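Local coordinates for putative gdp-fucose protein o-fucosyltransferase 1 (Caenorhabditis elegans, PDB 3ZY2) that belongs to the GDP-fucose protein O-fucosyltransferase family of GT-B-fold proteins and holds guanosine-5'-diphosphate between its two Rossmann-like halves, at residues A[18-23]-A[337-342]; A[176-181]-A[238-243]. All coordinates share one frame; numbering follows the deposited sequence.

Contact 1. Residues A[18-23]-A[337-342]; sequences GRFGNQ and SHIVKR. With GDP (guanosine-5'-diphosphate), chain C.
One water molecule is gripped from both sides of this contact: it donates to G21 O at 2.7 Å and accepts from R342 NH2 at 2.8 Å. With no direct hydrogen bond between the segments, the water carries the polar link. The guanidinium behind it is held by further bonds, a salt bridge from NH1 to D25 and a hydrogen bond from NE to Q188, which limit how it can turn. Beside the water lies the apolar part of the contact. I339 sends its CG1 branch out nearly straight (chi2 170°), and CD1 meets the F20 ring obliquely at CD2, 3.8 Å away, and G21 at CA. The same ring packs edge-to-face with Y316 and F46. In this GT-B fold the nucleotide lies in the cleft between two Rossmann-like domains, mostly against the second; the first adds the glycine-containing loop after strand 10-13 and the start of helix 20-37, with R19 as N-cap. Backbone N-H groups there meet the alpha phosphate of GDP: G21 N reaches O1A at 2.7 Å, and N22 N reaches O2A at 3.2 Å. Having no side chain, G21 lets O1A lie close to its backbone. R19 bends at chi2 and chi3 and lays one guanidinium face against the ribose, NH2 standing 3.2 Å from O4'. Within the loop, Q23 NE2 donates back to G18 O in a nearly straight bond (169°).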
loop_
_atom_site.group_PDB
_atom_site.type_symbol
_atom_site.label_atom_id
_atom_site.label_comp_id
_atom_site.label_asym_id
_atom_site.label_seq_id
_atom_site.Cartn_x
_atom_site.Cartn_y
_atom_site.Cartn_z
ATOM N N GLY A 18 3.311 -13.107 -3.938
ATOM C CA GLY A 18 4.355 -14.077 -4.216
ATOM C C GLY A 18 3.944 -15.540 -4.138
ATOM O O GLY A 18 2.768 -15.889 -3.976
ATOM N N ARG A 19 4.936 -16.405 -4.302
ATOM C CA ARG A 19 4.732 -17.843 -4.277
ATOM C C ARG A 19 4.838 -18.393 -2.858
ATOM O O ARG A 19 4.769 -17.622 -1.899
ATOM C CB ARG A 19 5.695 -18.491 -5.249
ATOM C CG ARG A 19 5.327 -18.042 -6.687
ATOM C CD ARG A 19 6.596 -17.742 -7.440
ATOM N NE ARG A 19 6.903 -18.914 -8.215
ATOM C CZ ARG A 19 8.060 -19.193 -8.805
ATOM N NH1 ARG A 19 9.124 -18.395 -8.688
ATOM N NH2 ARG A 19 8.134 -20.318 -9.498
ATOM N N PHE A 20 4.917 -19.715 -2.711
ATOM C CA PHE A 20 4.689 -20.343 -1.391
ATOM C C PHE A 20 5.563 -19.824 -0.267
ATOM O O PHE A 20 5.067 -19.587 0.856
ATOM C CB PHE A 20 4.816 -21.858 -1.494
ATOM C CG PHE A 20 4.353 -22.598 -0.275
ATOM C CD1 PHE A 20 3.026 -22.501 0.149
ATOM C CD2 PHE A 20 5.223 -23.437 0.416
ATOM C CE1 PHE A 20 2.584 -23.212 1.265
ATOM C CE2 PHE A 20 4.811 -24.152 1.514
ATOM C CZ PHE A 20 3.495 -24.052 1.960
ATOM N N GLY A 21 6.842 -19.606 -0.553
ATOM C CA GLY A 21 7.722 -19.097 0.499
ATOM C C GLY A 21 7.291 -17.724 0.981
ATOM O O GLY A 21 7.322 -17.454 2.176
ATOM N N ASN A 22 6.885 -16.853 0.067
ATOM C CA ASN A 22 6.374 -15.528 0.468
ATOM C C ASN A 22 5.068 -15.627 1.265
ATOM O O ASN A 22 4.867 -14.895 2.249
ATOM C CB ASN A 22 6.110 -14.619 -0.758
ATOM C CG ASN A 22 7.377 -14.191 -1.527
ATOM O OD1 ASN A 22 7.260 -13.410 -2.478
ATOM N ND2 ASN A 22 8.551 -14.692 -1.153
ATOM N N GLN A 23 4.198 -16.560 0.879
ATOM C CA GLN A 23 2.889 -16.702 1.503
ATOM C C GLN A 23 3.052 -17.189 2.930
ATOM O O GLN A 23 2.395 -16.675 3.854
ATOM C CB GLN A 23 2.051 -17.701 0.737
ATOM C CG GLN A 23 1.672 -17.206 -0.657
ATOM C CD GLN A 23 1.130 -18.308 -1.514
ATOM O OE1 GLN A 23 0.445 -19.219 -1.025
ATOM N NE2 GLN A 23 1.450 -18.257 -2.827
ATOM N N SER A 337 13.818 -21.713 0.989
ATOM C CA SER A 337 14.832 -22.203 1.937
ATOM C C SER A 337 14.513 -21.759 3.359
ATOM O O SER A 337 14.785 -22.503 4.309
ATOM C CB SER A 337 16.249 -21.731 1.567
ATOM O OG SER A 337 16.897 -22.620 0.647
ATOM N N HIS A 338 13.922 -20.562 3.506
ATOM C CA HIS A 338 13.705 -20.003 4.863
ATOM C C HIS A 338 12.674 -20.840 5.620
ATOM O O HIS A 338 12.798 -21.036 6.831
ATOM C CB HIS A 338 13.295 -18.523 4.778
ATOM C CG HIS A 338 13.460 -17.724 6.048
ATOM N ND1 HIS A 338 14.014 -18.182 7.231
ATOM C CD2 HIS A 338 13.134 -16.428 6.267
ATOM C CE1 HIS A 338 14.009 -17.196 8.122
ATOM N NE2 HIS A 338 13.468 -16.132 7.564
ATOM N N ILE A 339 11.693 -21.387 4.898
ATOM C CA ILE A 339 10.753 -22.337 5.509
ATOM C C ILE A 339 11.532 -23.488 6.165
ATOM O O ILE A 339 11.288 -23.838 7.325
ATOM C CB ILE A 339 9.790 -22.937 4.452
ATOM C CG1 ILE A 339 8.789 -21.875 3.991
ATOM C CG2 ILE A 339 9.047 -24.132 5.102
ATOM C CD1 ILE A 339 7.974 -22.318 2.781
ATOM N N VAL A 340 12.483 -24.053 5.428
ATOM C CA VAL A 340 13.245 -25.195 5.936
ATOM C C VAL A 340 14.083 -24.775 7.148
ATOM O O VAL A 340 14.110 -25.483 8.153
ATOM C CB VAL A 340 14.196 -25.787 4.891
ATOM C CG1 VAL A 340 14.882 -27.031 5.461
ATOM C CG2 VAL A 340 13.463 -26.157 3.616
ATOM N N LYS A 341 14.785 -23.650 7.033
ATOM C CA LYS A 341 15.625 -23.152 8.131
ATOM C C LYS A 341 14.804 -22.987 9.411
ATOM O O LYS A 341 15.222 -23.471 10.477
ATOM C CB LYS A 341 16.264 -21.805 7.741
ATOM C CG LYS A 341 17.123 -21.175 8.834
ATOM C CD LYS A 341 18.246 -22.134 9.251
ATOM C CE LYS A 341 19.392 -21.443 9.994
ATOM N NZ LYS A 341 18.949 -20.674 11.208
ATOM N N ARG A 342 13.638 -22.343 9.318
ATOM C CA ARG A 342 12.783 -22.150 10.497
ATOM C C ARG A 342 12.240 -23.458 11.074
ATOM O O ARG A 342 12.132 -23.610 12.307
ATOM C CB ARG A 342 11.616 -21.212 10.167
ATOM C CG ARG A 342 12.077 -19.799 9.838
ATOM C CD ARG A 342 10.897 -18.833 9.685
ATOM N NE ARG A 342 9.932 -19.288 8.684
ATOM C CZ ARG A 342 9.704 -18.670 7.529
ATOM N NH1 ARG A 342 10.378 -17.574 7.193
ATOM N NH2 ARG A 342 8.766 -19.144 6.722
HETATM P PB GDP C . 11.638 -17.563 -3.288
HETATM O O1B GDP C . 12.502 -18.763 -3.414
HETATM O O2B GDP C . 11.488 -16.580 -2.084
HETATM O O3B GDP C . 10.829 -17.138 -4.659
HETATM O O3A GDP C . 10.443 -18.725 -2.864
HETATM P PA GDP C . 8.758 -18.607 -3.173
HETATM O O1A GDP C . 8.616 -20.201 -2.483
HETATM O O2A GDP C . 8.021 -17.571 -2.786
HETATM O "O5'" GDP C . 9.116 -18.602 -4.930
HETATM C "C5'" GDP C . 9.529 -19.826 -4.942
HETATM C "C4'" GDP C . 9.155 -20.787 -5.806
HETATM O "O4'" GDP C . 9.634 -21.402 -6.934
HETATM C "C3'" GDP C . 8.677 -21.760 -4.938
HETATM O "O3'" GDP C . 7.084 -21.929 -4.267
HETATM C "C2'" GDP C . 8.159 -23.567 -6.070
HETATM O "O2'" GDP C . 6.970 -23.209 -6.621
HETATM C "C1'" GDP C . 9.382 -23.156 -6.871
HETATM N N9 GDP C . 10.392 -23.655 -6.253
HETATM C C8 GDP C . 11.764 -22.751 -5.457
HETATM N N7 GDP C . 12.227 -23.921 -5.150
HETATM C C5 GDP C . 11.812 -25.107 -5.363
HETATM C C6 GDP C . 12.043 -26.820 -5.181
HETATM O O6 GDP C . 13.013 -26.959 -4.594
HETATM N N1 GDP C . 11.200 -27.274 -5.672
HETATM C C2 GDP C . 10.143 -27.128 -6.310
HETATM N N2 GDP C . 9.462 -27.742 -6.703
HETATM N N3 GDP C . 9.520 -25.739 -6.718
HETATM C C4 GDP C . 10.475 -24.803 -6.174
HETATM O O HOH W 1 9.119 -18.279 4.057
#

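Contact 2. Residues A[176-181]-A[238-243]; sequences APFPSK and PLFASE
A type II' beta turn, L239 to S242, meets a cis-proline bend at F178-P179, and the two loops pack at the cleft between the GT-B domains. The turn is closed by S242 N bonding to L239 O. F240, at its second position, has a positive phi (54°), and its carbonyl oxygen lies against the proline ring of P179: F240 O is 3.1 Å from P179 CG and 3.2 Å from P179 CB, a tight approach of carbonyl to aliphatic carbons. The cis peptide also folds P179 back over one face of the F178 ring, toward its rim. F178 then presents an edge to its aromatic partner, CZ standing 3.9 Å from F240 CD1. Although the CB of F240 points away from the proline loop, chi1 of -60° swings CG beside the backbone N and leaves CD1 near F178. L239 CD1 sits over the centre of one face of the F240 ring. A water joins the loops farther along, donating to S180 O at 2.7 Å and to E243 OE1 at 2.9 Å. The F240 side chain is about 5 Å, between nearest atoms, from bound manganese and from GDP. Around the pair, F178 packs on N22, D25 and Q26 of helix 20-37, while F240 rests on V227 of helix 222-229 and T335 of helix 335-346.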
loop_
_atom_site.group_PDB
_atom_site.type_symbol
_atom_site.label_atom_id
_atom_site.label_comp_id
_atom_site.label_asym_id
_atom_site.label_seq_id
_atom_site.Cartn_x
_atom_site.Cartn_y
_atom_site.Cartn_z
ATOM N N ALA A 176 0.708 -8.295 7.574
ATOM C CA ALA A 176 1.969 -8.780 8.138
ATOM C C ALA A 176 3.134 -8.230 7.346
ATOM O O ALA A 176 3.023 -8.023 6.145
ATOM C CB ALA A 176 2.019 -10.293 8.078
ATOM N N PRO A 177 4.283 -8.030 7.999
ATOM C CA PRO A 177 5.461 -7.596 7.260
ATOM C C PRO A 177 5.964 -8.610 6.253
ATOM O O PRO A 177 5.740 -9.820 6.389
ATOM C CB PRO A 177 6.526 -7.440 8.357
ATOM C CG PRO A 177 5.783 -7.204 9.577
ATOM C CD PRO A 177 4.508 -7.990 9.456
ATOM N N PHE A 178 6.635 -8.105 5.227
ATOM C CA PHE A 178 7.408 -8.927 4.337
ATOM C C PHE A 178 8.660 -8.178 3.948
ATOM O O PHE A 178 8.578 -7.016 3.567
ATOM C CB PHE A 178 6.637 -9.279 3.066
ATOM C CG PHE A 178 7.456 -10.081 2.102
ATOM C CD1 PHE A 178 7.586 -11.458 2.275
ATOM C CD2 PHE A 178 8.186 -9.459 1.094
ATOM C CE1 PHE A 178 8.377 -12.230 1.408
ATOM C CE2 PHE A 178 8.971 -10.212 0.205
ATOM C CZ PHE A 178 9.074 -11.611 0.374
ATOM N N PRO A 179 9.826 -8.821 4.049
ATOM C CA PRO A 179 10.087 -10.150 4.628
ATOM C C PRO A 179 9.718 -10.213 6.115
ATOM O O PRO A 179 9.633 -9.178 6.783
ATOM C CB PRO A 179 11.609 -10.294 4.444
ATOM C CG PRO A 179 11.914 -9.385 3.272
ATOM C CD PRO A 179 11.068 -8.204 3.538
ATOM N N SER A 180 9.499 -11.419 6.634
ATOM C CA SER A 180 9.115 -11.559 8.043
ATOM C C SER A 180 10.184 -11.042 9.001
ATOM O O SER A 180 11.395 -11.104 8.715
ATOM C CB SER A 180 8.833 -13.023 8.388
ATOM O OG SER A 180 9.978 -13.818 8.105
ATOM N N LYS A 181 9.718 -10.574 10.146
ATOM C CA LYS A 181 10.603 -10.142 11.222
ATOM C C LYS A 181 11.065 -11.330 12.041
ATOM O O LYS A 181 10.314 -12.292 12.245
ATOM C CB LYS A 181 9.896 -9.124 12.108
ATOM C CG LYS A 181 9.412 -7.889 11.346
ATOM C CD LYS A 181 9.079 -6.734 12.272
ATOM C CE LYS A 181 8.607 -5.534 11.450
ATOM N NZ LYS A 181 8.601 -4.249 12.212
ATOM N N PRO A 238 18.314 -5.855 2.949
ATOM C CA PRO A 238 17.720 -7.184 2.898
ATOM C C PRO A 238 17.057 -7.442 1.554
ATOM O O PRO A 238 16.434 -6.538 0.942
ATOM C CB PRO A 238 16.666 -7.138 4.000
ATOM C CG PRO A 238 17.259 -6.182 4.994
ATOM C CD PRO A 238 17.881 -5.110 4.146
ATOM N N LEU A 239 17.217 -8.674 1.090
ATOM C CA LEU A 239 16.552 -9.115 -0.110
ATOM C C LEU A 239 15.889 -10.418 0.255
ATOM O O LEU A 239 16.570 -11.403 0.569
ATOM C CB LEU A 239 17.562 -9.300 -1.238
ATOM C CG LEU A 239 16.983 -9.791 -2.572
ATOM C CD1 LEU A 239 15.972 -8.791 -3.200
ATOM C CD2 LEU A 239 18.125 -10.098 -3.537
ATOM N N PHE A 240 14.564 -10.399 0.278
ATOM C CA PHE A 240 13.782 -11.580 0.595
ATOM C C PHE A 240 14.223 -12.157 1.935
ATOM O O PHE A 240 14.195 -11.440 2.924
ATOM C CB PHE A 240 13.849 -12.567 -0.569
ATOM C CG PHE A 240 13.319 -12.001 -1.863
ATOM C CD1 PHE A 240 12.275 -11.082 -1.862
ATOM C CD2 PHE A 240 13.881 -12.379 -3.080
ATOM C CE1 PHE A 240 11.801 -10.529 -3.079
ATOM C CE2 PHE A 240 13.405 -11.856 -4.281
ATOM C CZ PHE A 240 12.370 -10.933 -4.274
ATOM N N ALA A 241 14.677 -13.411 1.967
ATOM C CA ALA A 241 14.979 -14.067 3.238
ATOM C C ALA A 241 16.411 -13.860 3.733
ATOM O O ALA A 241 16.853 -14.529 4.675
ATOM C CB ALA A 241 14.670 -15.561 3.141
ATOM N N SER A 242 17.153 -12.949 3.109
ATOM C CA SER A 242 18.596 -12.868 3.363
ATOM C C SER A 242 19.010 -12.659 4.835
ATOM O O SER A 242 20.120 -13.017 5.224
ATOM C CB SER A 242 19.227 -11.813 2.453
ATOM O OG SER A 242 18.670 -10.541 2.731
ATOM N N GLU A 243 18.126 -12.092 5.655
ATOM C CA GLU A 243 18.434 -11.908 7.092
ATOM C C GLU A 243 18.513 -13.232 7.869
ATOM O O GLU A 243 19.023 -13.276 8.989
ATOM C CB GLU A 243 17.448 -10.935 7.731
ATOM C CG GLU A 243 17.495 -9.534 7.064
ATOM C CD GLU A 243 16.285 -8.666 7.381
ATOM O OE1 GLU A 243 15.154 -8.980 6.925
ATOM O OE2 GLU A 243 16.475 -7.640 8.085
HETATM O O HOH W 2 13.531 -9.599 9.194
#

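From the N terminus, strand 10-13 of the six-stranded parallel sheet leads into 18-23, and the chain stays in this half through strand 168-171, after which comes 176-181. It then passes into the five-stranded parallel sheet by way of strand 213-218; the loop segment 238-243 comes later, after helix 222-229. Contact 2 therefore closes a loop of 56 intervening residues, nested inside the loop of 313 that contact 1 closes when helix 335-346 returns. Each contact ties the first half of the fold to the second. Their centres lie about 10 Å apart, and they touch directly: N22 ND2 packs 3.5 Å from F178 CZ, and H338 packs on A241.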